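Side-chain contacts in endo-alpha-(1->5)-L-arabinanase (Bacillus licheniformis, PDB 6B7K), which probably hydrolyses internal alpha-1,5-linkages between arabinofuranose units of arabinan, as a calcium-containing member of glycoside hydrolase family 43: residues L110-R115 against Q120-G125; V46-S49 against W55-A58; G225-T228 against G232-Y235. All coordinates share one frame; numbering follows the deposited sequence.

Contact 1 of 3, residues L110-R115 against Q120-G125; sequences LASTDR and QWRDDG
S112 and R122 form the hydrogen-bonded pair in the middle of this antiparallel hairpin, the outer two strands of a four-stranded propeller blade. R122 N bonds to S112 O at 2.7 Å, and S112 N to R122 O at 3.1 Å. Farther from the turn, D124 N reaches L110 O at 2.9 Å. Near the turn a side chain joins the ladder, T113 OG1 donating to Q120 O across 2.8 Å.

The apolar contacts centre on W121. A chi1 of -173° points T113 OG1 at the Q120 carbonyl and leaves the methyl CG2 over the indole, 3.4 Å from the centroid of the six-membered ring, as a CH-pi contact. A111 CB lies 3.9 Å from W121 CE3, and L94 of the adjoining strand 92-98 touches the same side chain. With an alanine in place of W121, the T113 methyl would probably lose its aromatic partner and a gap would open beside A111 and L94.

The ionic part lies within the second strand: R122 NH1 forms a salt bridge with D124 OD2 at 3.0 Å, on the syn side of that oxygen and 20° out of the carboxylate plane. Because the guanidinium of R91 lies close to that of R122, the D124 carboxylate probably offsets some of the gathered positive charge on this edge of the blade.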
ATOM      1  N   LEU A 110      -5.581  12.038  -4.696  1.00 35.38           N
ATOM      2  CA  LEU A 110      -5.234  11.403  -5.959  1.00 35.25           C
ATOM      3  C   LEU A 110      -4.415  12.360  -6.808  1.00 37.60           C
ATOM      4  O   LEU A 110      -4.813  13.511  -7.017  1.00 39.99           O
ATOM      5  CB  LEU A 110      -6.489  10.957  -6.717  1.00 35.42           C
ATOM      6  CG  LEU A 110      -6.278  10.231  -8.047  1.00 35.05           C
ATOM      7  CD1 LEU A 110      -5.289   9.084  -7.894  1.00 33.35           C
ATOM      8  CD2 LEU A 110      -7.611   9.726  -8.590  1.00 35.79           C
ATOM      9  N   ALA A 111      -3.267  11.884  -7.274  1.00 37.28           N
ATOM     10  CA  ALA A 111      -2.443  12.585  -8.244  1.00 38.04           C
ATOM     11  C   ALA A 111      -2.343  11.739  -9.505  1.00 37.07           C
ATOM     12  O   ALA A 111      -2.481  10.512  -9.468  1.00 35.72           O
ATOM     13  CB  ALA A 111      -1.044  12.882  -7.688  1.00 37.88           C
ATOM     14  N   SER A 112      -2.098  12.405 -10.631  1.00 37.51           N
ATOM     15  CA  SER A 112      -2.129  11.723 -11.914  1.00 37.12           C
ATOM     16  C   SER A 112      -1.124  12.353 -12.866  1.00 37.32           C
ATOM     17  O   SER A 112      -0.805  13.541 -12.764  1.00 38.00           O
ATOM     18  CB  SER A 112      -3.537  11.764 -12.521  1.00 38.10           C
ATOM     19  OG  SER A 112      -3.567  11.120 -13.778  1.00 39.03           O
ATOM     20  N   THR A 113      -0.628  11.537 -13.795  1.00 36.59           N
ATOM     21  CA  THR A 113       0.245  12.006 -14.861  1.00 37.41           C
ATOM     22  C   THR A 113       0.197  11.004 -16.003  1.00 37.34           C
ATOM     23  O   THR A 113      -0.180   9.843 -15.819  1.00 37.52           O
ATOM     24  CB  THR A 113       1.689  12.187 -14.388  1.00 36.09           C
ATOM     25  OG1 THR A 113       2.453  12.808 -15.431  1.00 37.65           O
ATOM     26  CG2 THR A 113       2.309  10.840 -14.064  1.00 34.09           C
ATOM     27  N   ASP A 114       0.591  11.473 -17.189  1.00 36.33           N
ATOM     28  CA  ASP A 114       0.716  10.605 -18.352  1.00 35.56           C
ATOM     29  C   ASP A 114       2.060   9.900 -18.420  1.00 35.04           C
ATOM     30  O   ASP A 114       2.186   8.901 -19.139  1.00 35.76           O
ATOM     31  CB  ASP A 114       0.521  11.408 -19.643  1.00 37.37           C
ATOM     32  CG  ASP A 114       1.722  12.274 -19.977  1.00 37.61           C
ATOM     33  OD1 ASP A 114       2.118  13.101 -19.132  1.00 36.52           O
ATOM     34  OD2 ASP A 114       2.282  12.114 -21.081  1.00 39.50           O
ATOM     35  N   ARG A 115       3.061  10.398 -17.700  1.00 34.23           N
ATOM     36  CA  ARG A 115       4.410   9.845 -17.768  1.00 35.12           C
ATOM     37  C   ARG A 115       5.160  10.284 -16.524  1.00 35.27           C
ATOM     38  O   ARG A 115       5.368  11.484 -16.319  1.00 35.65           O
ATOM     39  CB  ARG A 115       5.131  10.313 -19.034  1.00 37.78           C
ATOM     40  CG  ARG A 115       6.586   9.885 -19.105  1.00 38.38           C
ATOM     41  CD  ARG A 115       7.195  10.208 -20.458  1.00 41.20           C
ATOM     42  NE  ARG A 115       7.108  11.630 -20.775  1.00 42.99           N
ATOM     43  CZ  ARG A 115       8.049  12.523 -20.487  1.00 41.62           C
ATOM     44  NH1 ARG A 115       9.158  12.149 -19.865  1.00 41.81           N
ATOM     45  NH2 ARG A 115       7.878  13.794 -20.822  1.00 44.51           N
ATOM     46  N   GLN A 120       5.497  15.958 -13.740  1.00 41.31           N
ATOM     47  CA  GLN A 120       4.371  16.881 -13.671  1.00 42.93           C
ATOM     48  C   GLN A 120       3.127  16.089 -13.299  1.00 40.65           C
ATOM     49  O   GLN A 120       2.668  15.244 -14.075  1.00 40.12           O
ATOM     50  CB  GLN A 120       4.189  17.605 -15.004  1.00 47.11           C
ATOM     51  CG  GLN A 120       2.891  18.385 -15.139  1.00 49.47           C
ATOM     52  CD  GLN A 120       2.774  19.077 -16.488  1.00 53.55           C
ATOM     53  OE1 GLN A 120       3.644  18.934 -17.348  1.00 55.41           O
ATOM     54  NE2 GLN A 120       1.699  19.834 -16.677  1.00 54.98           N
ATOM     55  N   TRP A 121       2.580  16.364 -12.117  1.00 39.65           N
ATOM     56  CA  TRP A 121       1.450  15.621 -11.578  1.00 38.25           C
ATOM     57  C   TRP A 121       0.248  16.540 -11.431  1.00 40.95           C
ATOM     58  O   TRP A 121       0.374  17.661 -10.928  1.00 42.74           O
ATOM     59  CB  TRP A 121       1.810  14.987 -10.233  1.00 34.96           C
ATOM     60  CG  TRP A 121       2.804  13.878 -10.367  1.00 32.70           C
ATOM     61  CD1 TRP A 121       4.163  13.994 -10.401  1.00 32.49           C
ATOM     62  CD2 TRP A 121       2.518  12.480 -10.500  1.00 30.86           C
ATOM     63  NE1 TRP A 121       4.741  12.756 -10.543  1.00 31.19           N
ATOM     64  CE2 TRP A 121       3.753  11.809 -10.608  1.00 30.32           C
ATOM     65  CE3 TRP A 121       1.338  11.730 -10.538  1.00 29.70           C
ATOM     66  CZ2 TRP A 121       3.842  10.426 -10.748  1.00 29.34           C
ATOM     67  CZ3 TRP A 121       1.429  10.357 -10.678  1.00 28.51           C
ATOM     68  CH2 TRP A 121       2.671   9.718 -10.779  1.00 28.37           C
ATOM     69  N   ARG A 122      -0.913  16.061 -11.872  1.00 41.86           N
ATOM     70  CA  ARG A 122      -2.160  16.806 -11.782  1.00 44.92           C
ATOM     71  C   ARG A 122      -2.865  16.496 -10.465  1.00 41.90           C
ATOM     72  O   ARG A 122      -2.833  15.361  -9.982  1.00 40.14           O
ATOM     73  CB  ARG A 122      -3.070  16.459 -12.963  1.00 49.76           C
ATOM     74  CG  ARG A 122      -4.453  17.080 -12.897  1.00 55.37           C
ATOM     75  CD  ARG A 122      -5.507  16.091 -13.356  1.00 59.20           C
ATOM     76  NE  ARG A 122      -5.379  15.778 -14.775  1.00 63.24           N
ATOM     77  CZ  ARG A 122      -6.020  14.784 -15.383  1.00 65.63           C
ATOM     78  NH1 ARG A 122      -6.830  13.993 -14.694  1.00 66.74           N
ATOM     79  NH2 ARG A 122      -5.844  14.579 -16.679  1.00 68.69           N
ATOM     80  N   ASP A 123      -3.502  17.514  -9.888  1.00 41.40           N
ATOM     81  CA  ASP A 123      -4.206  17.380  -8.614  1.00 39.40           C
ATOM     82  C   ASP A 123      -5.637  16.926  -8.880  1.00 39.42           C
ATOM     83  O   ASP A 123      -6.470  17.712  -9.344  1.00 41.10           O
ATOM     84  CB  ASP A 123      -4.187  18.698  -7.847  1.00 39.94           C
ATOM     85  CG  ASP A 123      -4.832  18.586  -6.478  1.00 38.77           C
ATOM     86  OD1 ASP A 123      -5.005  17.448  -5.988  1.00 36.64           O
ATOM     87  OD2 ASP A 123      -5.172  19.636  -5.894  1.00 40.27           O
ATOM     88  N   ASP A 124      -5.932  15.666  -8.567  1.00 37.57           N
ATOM     89  CA  ASP A 124      -7.235  15.085  -8.861  1.00 38.30           C
ATOM     90  C   ASP A 124      -8.195  15.117  -7.677  1.00 37.98           C
ATOM     91  O   ASP A 124      -9.319  14.621  -7.799  1.00 38.32           O
ATOM     92  CB  ASP A 124      -7.065  13.649  -9.366  1.00 37.51           C
ATOM     93  CG  ASP A 124      -6.316  13.586 -10.689  1.00 38.64           C
ATOM     94  OD1 ASP A 124      -5.091  13.821 -10.693  1.00 38.75           O
ATOM     95  OD2 ASP A 124      -6.951  13.316 -11.727  1.00 39.89           O
ATOM     96  N   GLY A 125      -7.791  15.687  -6.543  1.00 37.76           N
ATOM     97  CA  GLY A 125      -8.721  15.990  -5.472  1.00 39.11           C
ATOM     98  C   GLY A 125      -8.927  14.863  -4.477  1.00 37.94           C
ATOM     99  O   GLY A 125      -8.349  13.776  -4.559  1.00 35.74           O
TER

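Contact 2 of 3, residues V46-S49 against W55-A58; sequences VIKS and WSAA
W55 lays its indole across the strand that carries I47 and S49, and its path from CB outward shows how one tryptophan can cover several residues of a neighbouring strand. The base is fixed by the backbone: K48 N bonds to S56 O and S56 N to K48 O, each at 2.9 Å, which places W55 CA beside K48 O in a CA-H...O contact. W55 CB stays near that carbonyl, 3.7 Å from K48 O. From there CG is anti to the carbonyl carbon of W55 (chi1 -65°), and a chi2 of 84° turns the ring broadside to S49. CD2, at the fusion of the two rings, meets S49 CB at 3.4 Å, and S49 CB itself sits over the centre of the six-membered ring in a CH-pi contact. CE3 comes to K48 C and K48 O at 3.3 Å and to I47 CG1 at 3.7 Å, the I47 and W55 side chains crossing at about a right angle. Next, CZ3 comes to I47 O at 3.3 Å, near the ring plane, while CH2, CZ2 and CE2 stay under S49 CB. On the five-membered side, NE1 makes a weak hydrogen bond to G52 O in the turn, and S49 OG is held there too, by N54 O and G52 N.

Away from the indole, V46 CG1 touches A58 CB at 3.6 Å. Beyond the hairpin W55 reaches W33 and T35 of strand 32-38 and L286 and I288 of strand 284-293, so this tryptophan packs between the first and last blades of the five-bladed beta-propeller of GH43 enzymes.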
ATOM      1  N   VAL A  46      10.273   9.391  -3.703  1.00 31.40           N
ATOM      2  CA  VAL A  46      10.429   8.600  -4.915  1.00 30.32           C
ATOM      3  C   VAL A  46      11.903   8.270  -5.086  1.00 30.80           C
ATOM      4  O   VAL A  46      12.759   9.154  -4.961  1.00 32.02           O
ATOM      5  CB  VAL A  46       9.897   9.339  -6.157  1.00 30.71           C
ATOM      6  CG1 VAL A  46      10.125   8.505  -7.400  1.00 31.24           C
ATOM      7  CG2 VAL A  46       8.421   9.659  -5.996  1.00 30.39           C
ATOM      8  N   ILE A  47      12.200   7.002  -5.359  1.00 30.29           N
ATOM      9  CA  ILE A  47      13.551   6.570  -5.683  1.00 31.29           C
ATOM     10  C   ILE A  47      13.494   5.718  -6.942  1.00 32.49           C
ATOM     11  O   ILE A  47      12.512   5.011  -7.194  1.00 32.23           O
ATOM     12  CB  ILE A  47      14.222   5.807  -4.518  1.00 30.70           C
ATOM     13  CG1 ILE A  47      13.342   4.655  -4.034  1.00 29.06           C
ATOM     14  CG2 ILE A  47      14.514   6.755  -3.371  1.00 31.66           C
ATOM     15  CD1 ILE A  47      13.937   3.904  -2.860  1.00 28.33           C
ATOM     16  N   LYS A  48      14.552   5.802  -7.743  1.00 34.68           N
ATOM     17  CA  LYS A  48      14.601   5.195  -9.063  1.00 36.67           C
ATOM     18  C   LYS A  48      15.721   4.165  -9.130  1.00 38.38           C
ATOM     19  O   LYS A  48      16.637   4.156  -8.304  1.00 38.62           O
ATOM     20  CB  LYS A  48      14.807   6.266 -10.145  1.00 39.05           C
ATOM     21  CG  LYS A  48      16.008   7.166  -9.885  1.00 41.17           C
ATOM     22  CD  LYS A  48      16.045   8.362 -10.823  1.00 43.80           C
ATOM     23  CE  LYS A  48      16.238   7.933 -12.263  1.00 46.50           C
ATOM     24  NZ  LYS A  48      16.455   9.104 -13.157  1.00 50.26           N
ATOM     25  N   SER A  49      15.640   3.295 -10.139  1.00 39.30           N
ATOM     26  CA  SER A  49      16.638   2.250 -10.319  1.00 39.23           C
ATOM     27  C   SER A  49      16.629   1.781 -11.767  1.00 41.89           C
ATOM     28  O   SER A  49      15.565   1.636 -12.372  1.00 42.18           O
ATOM     29  CB  SER A  49      16.380   1.063  -9.387  1.00 36.27           C
ATOM     30  OG  SER A  49      17.337   0.043  -9.602  1.00 37.32           O
ATOM     31  N   TRP A  55      19.474   1.881  -6.084  1.00 46.40           N
ATOM     32  CA  TRP A  55      18.453   2.917  -6.062  1.00 41.28           C
ATOM     33  C   TRP A  55      19.070   4.271  -5.742  1.00 42.46           C
ATOM     34  O   TRP A  55      20.046   4.373  -4.994  1.00 44.32           O
ATOM     35  CB  TRP A  55      17.356   2.578  -5.045  1.00 36.00           C
ATOM     36  CG  TRP A  55      16.576   1.348  -5.418  1.00 32.64           C
ATOM     37  CD1 TRP A  55      16.913   0.054  -5.157  1.00 32.23           C
ATOM     38  CD2 TRP A  55      15.331   1.300  -6.129  1.00 30.67           C
ATOM     39  NE1 TRP A  55      15.960  -0.799  -5.658  1.00 31.50           N
ATOM     40  CE2 TRP A  55      14.978  -0.059  -6.262  1.00 30.27           C
ATOM     41  CE3 TRP A  55      14.481   2.271  -6.665  1.00 30.06           C
ATOM     42  CZ2 TRP A  55      13.814  -0.469  -6.905  1.00 29.79           C
ATOM     43  CZ3 TRP A  55      13.326   1.861  -7.308  1.00 29.39           C
ATOM     44  CH2 TRP A  55      13.002   0.503  -7.419  1.00 29.46           C
ATOM     45  N   SER A  56      18.486   5.315  -6.328  1.00 42.16           N
ATOM     46  CA  SER A  56      18.950   6.680  -6.136  1.00 43.75           C
ATOM     47  C   SER A  56      17.741   7.583  -5.945  1.00 42.40           C
ATOM     48  O   SER A  56      16.625   7.253  -6.351  1.00 40.28           O
ATOM     49  CB  SER A  56      19.798   7.164  -7.318  1.00 46.62           C
ATOM     50  OG  SER A  56      19.008   7.255  -8.490  1.00 46.21           O
ATOM     51  N   ALA A  57      17.977   8.734  -5.321  1.00 44.04           N
ATOM     52  CA  ALA A  57      16.890   9.651  -5.013  1.00 42.74           C
ATOM     53  C   ALA A  57      16.295  10.233  -6.289  1.00 42.81           C
ATOM     54  O   ALA A  57      16.964  10.359  -7.315  1.00 45.45           O
ATOM     55  CB  ALA A  57      17.382  10.776  -4.101  1.00 45.01           C
ATOM     56  N   ALA A  58      15.016  10.575  -6.215  1.00 40.30           N
ATOM     57  CA  ALA A  58      14.260  11.155  -7.312  1.00 39.53           C
ATOM     58  C   ALA A  58      13.439  12.315  -6.778  1.00 38.24           C
ATOM     59  O   ALA A  58      13.201  12.410  -5.569  1.00 36.46           O
ATOM     60  CB  ALA A  58      13.345  10.108  -7.964  1.00 37.73           C
TER

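Contact 3 of 3, residues G225-T228 against G232-Y235; sequences GRST and GPYY
S227 CB rests on the face of the Y234 ring where a short loop folds back along the end of strand 221-227, in a blade of the five-bladed propeller. The return is antiparallel but brief, a single beta bridge between R226 and Y235. R226 N bonds to Y235 O at 3.0 Å and Y235 N to R226 O at 2.8 Å, and Y234 CA adds a CA-H...O contact to R226 O.

The close packing lies on the Y234 side. Its CG is anti to the carbonyl carbon (chi1 -71°), which carries the phenol ring inward beneath S227. There S227 CB stands 3.7 Å from the ring centroid in a CH-pi contact offset toward the rim; of the ring atoms it is nearest CD2, at 3.6 Å. A chi1 of 166° turns S227 OG against the G232 backbone, 3.2 Å from G232 C, and there it bonds to S229 O. G225 O approaches the rim of the same ring, while Y203 and L205 of strand 202-209 and M242, farther along the same loop, pack around it.

The other side is looser and faces solvent. P233 and Y235 are exposed there, and the Y235 side chain comes no closer to G225-T228 than CB at 4.2 Å from R226 O. The R226 side chain turns away from the bridge, toward cation-pi contacts with W298 and Y202, and its NH2 bonds to Q296 O.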
ATOM      1  N   GLY A 225      -4.807 -13.606   1.679  1.00 39.71           N
ATOM      2  CA  GLY A 225      -6.028 -14.387   1.615  1.00 40.92           C
ATOM      3  C   GLY A 225      -6.604 -14.353   0.220  1.00 42.15           C
ATOM      4  O   GLY A 225      -6.271 -13.479  -0.587  1.00 41.76           O
ATOM      5  N   ARG A 226      -7.482 -15.314  -0.062  1.00 43.87           N
ATOM      6  CA  ARG A 226      -8.065 -15.468  -1.387  1.00 43.96           C
ATOM      7  C   ARG A 226      -9.582 -15.388  -1.319  1.00 44.43           C
ATOM      8  O   ARG A 226     -10.193 -15.692  -0.291  1.00 44.85           O
ATOM      9  CB  ARG A 226      -7.673 -16.805  -2.030  1.00 45.22           C
ATOM     10  CG  ARG A 226      -8.429 -17.992  -1.454  1.00 46.66           C
ATOM     11  CD  ARG A 226      -8.408 -19.195  -2.378  1.00 48.28           C
ATOM     12  NE  ARG A 226      -7.059 -19.561  -2.794  1.00 48.34           N
ATOM     13  CZ  ARG A 226      -6.753 -20.709  -3.388  1.00 49.58           C
ATOM     14  NH1 ARG A 226      -7.702 -21.604  -3.628  1.00 50.85           N
ATOM     15  NH2 ARG A 226      -5.499 -20.967  -3.735  1.00 49.43           N
ATOM     16  N   SER A 227     -10.185 -14.993  -2.438  1.00 44.72           N
ATOM     17  CA  SER A 227     -11.633 -14.991  -2.584  1.00 45.44           C
ATOM     18  C   SER A 227     -11.966 -15.047  -4.066  1.00 46.83           C
ATOM     19  O   SER A 227     -11.311 -14.388  -4.879  1.00 47.19           O
ATOM     20  CB  SER A 227     -12.269 -13.751  -1.947  1.00 43.99           C
ATOM     21  OG  SER A 227     -13.618 -13.604  -2.360  1.00 44.24           O
ATOM     22  N   THR A 228     -12.983 -15.839  -4.409  1.00 47.56           N
ATOM     23  CA  THR A 228     -13.433 -15.896  -5.795  1.00 48.61           C
ATOM     24  C   THR A 228     -14.109 -14.602  -6.223  1.00 48.24           C
ATOM     25  O   THR A 228     -14.144 -14.300  -7.421  1.00 48.91           O
ATOM     26  CB  THR A 228     -14.379 -17.085  -5.998  1.00 50.86           C
ATOM     27  OG1 THR A 228     -14.794 -17.144  -7.369  1.00 52.84           O
ATOM     28  CG2 THR A 228     -15.606 -16.967  -5.099  1.00 50.85           C
ATOM     29  N   GLY A 232     -15.932 -10.829  -2.002  1.00 48.57           N
ATOM     30  CA  GLY A 232     -16.286 -12.068  -1.350  1.00 49.57           C
ATOM     31  C   GLY A 232     -15.453 -12.352  -0.122  1.00 48.31           C
ATOM     32  O   GLY A 232     -14.464 -11.668   0.157  1.00 47.51           O
ATOM     33  N   PRO A 233     -15.838 -13.378   0.640  1.00 48.36           N
ATOM     34  CA  PRO A 233     -15.105 -13.710   1.872  1.00 47.23           C
ATOM     35  C   PRO A 233     -13.693 -14.176   1.551  1.00 46.19           C
ATOM     36  O   PRO A 233     -13.497 -15.174   0.854  1.00 46.79           O
ATOM     37  CB  PRO A 233     -15.948 -14.829   2.496  1.00 48.64           C
ATOM     38  CG  PRO A 233     -16.690 -15.429   1.348  1.00 49.99           C
ATOM     39  CD  PRO A 233     -16.955 -14.305   0.388  1.00 49.91           C
ATOM     40  N   TYR A 234     -12.706 -13.439   2.056  1.00 45.11           N
ATOM     41  CA  TYR A 234     -11.309 -13.816   1.881  1.00 44.54           C
ATOM     42  C   TYR A 234     -10.913 -14.844   2.934  1.00 44.80           C
ATOM     43  O   TYR A 234     -11.185 -14.660   4.125  1.00 44.10           O
ATOM     44  CB  TYR A 234     -10.407 -12.587   1.966  1.00 43.37           C
ATOM     45  CG  TYR A 234     -10.528 -11.662   0.777  1.00 43.76           C
ATOM     46  CD1 TYR A 234     -11.499 -10.672   0.740  1.00 44.32           C
ATOM     47  CD2 TYR A 234      -9.670 -11.780  -0.310  1.00 43.42           C
ATOM     48  CE1 TYR A 234     -11.614  -9.825  -0.345  1.00 44.69           C
ATOM     49  CE2 TYR A 234      -9.778 -10.936  -1.399  1.00 43.46           C
ATOM     50  CZ  TYR A 234     -10.751  -9.960  -1.410  1.00 44.60           C
ATOM     51  OH  TYR A 234     -10.868  -9.115  -2.488  1.00 45.77           O
ATOM     52  N   TYR A 235     -10.263 -15.920   2.494  1.00 45.60           N
ATOM     53  CA  TYR A 235      -9.956 -17.051   3.354  1.00 46.93           C
ATOM     54  C   TYR A 235      -8.460 -17.335   3.382  1.00 47.20           C
ATOM     55  O   TYR A 235      -7.696 -16.867   2.535  1.00 47.25           O
ATOM     56  CB  TYR A 235     -10.695 -18.313   2.898  1.00 48.17           C
ATOM     57  CG  TYR A 235     -12.181 -18.278   3.144  1.00 48.90           C
ATOM     58  CD1 TYR A 235     -12.690 -18.286   4.438  1.00 49.23           C
ATOM     59  CD2 TYR A 235     -13.078 -18.251   2.084  1.00 49.40           C
ATOM     60  CE1 TYR A 235     -14.049 -18.261   4.667  1.00 50.38           C
ATOM     61  CE2 TYR A 235     -14.438 -18.226   2.304  1.00 50.76           C
ATOM     62  CZ  TYR A 235     -14.919 -18.231   3.596  1.00 51.18           C
ATOM     63  OH  TYR A 235     -16.272 -18.209   3.817  1.00 52.34           O
TER

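Read from the N terminus, the chain meets contact 2 first, where V46-S49 and W55-A58 close a hairpin, with five residues between them, in the first propeller blade. Contact 1 follows in the second blade, closing a loop in which four residues lie between L110-R115 and Q120-G125. The chain then runs through a third sheet before contact 3 closes three residues at the end of strand 221-227, in the fourth. The three are strictly in series; none encloses or crosses another. Contacts 1 and 2 lie about 19 Å apart between centres, whereas contacts 2 and 3, about 35 Å apart, fall on opposite sides of the chain's centre. Each ties neighbouring chain segments within its own blade.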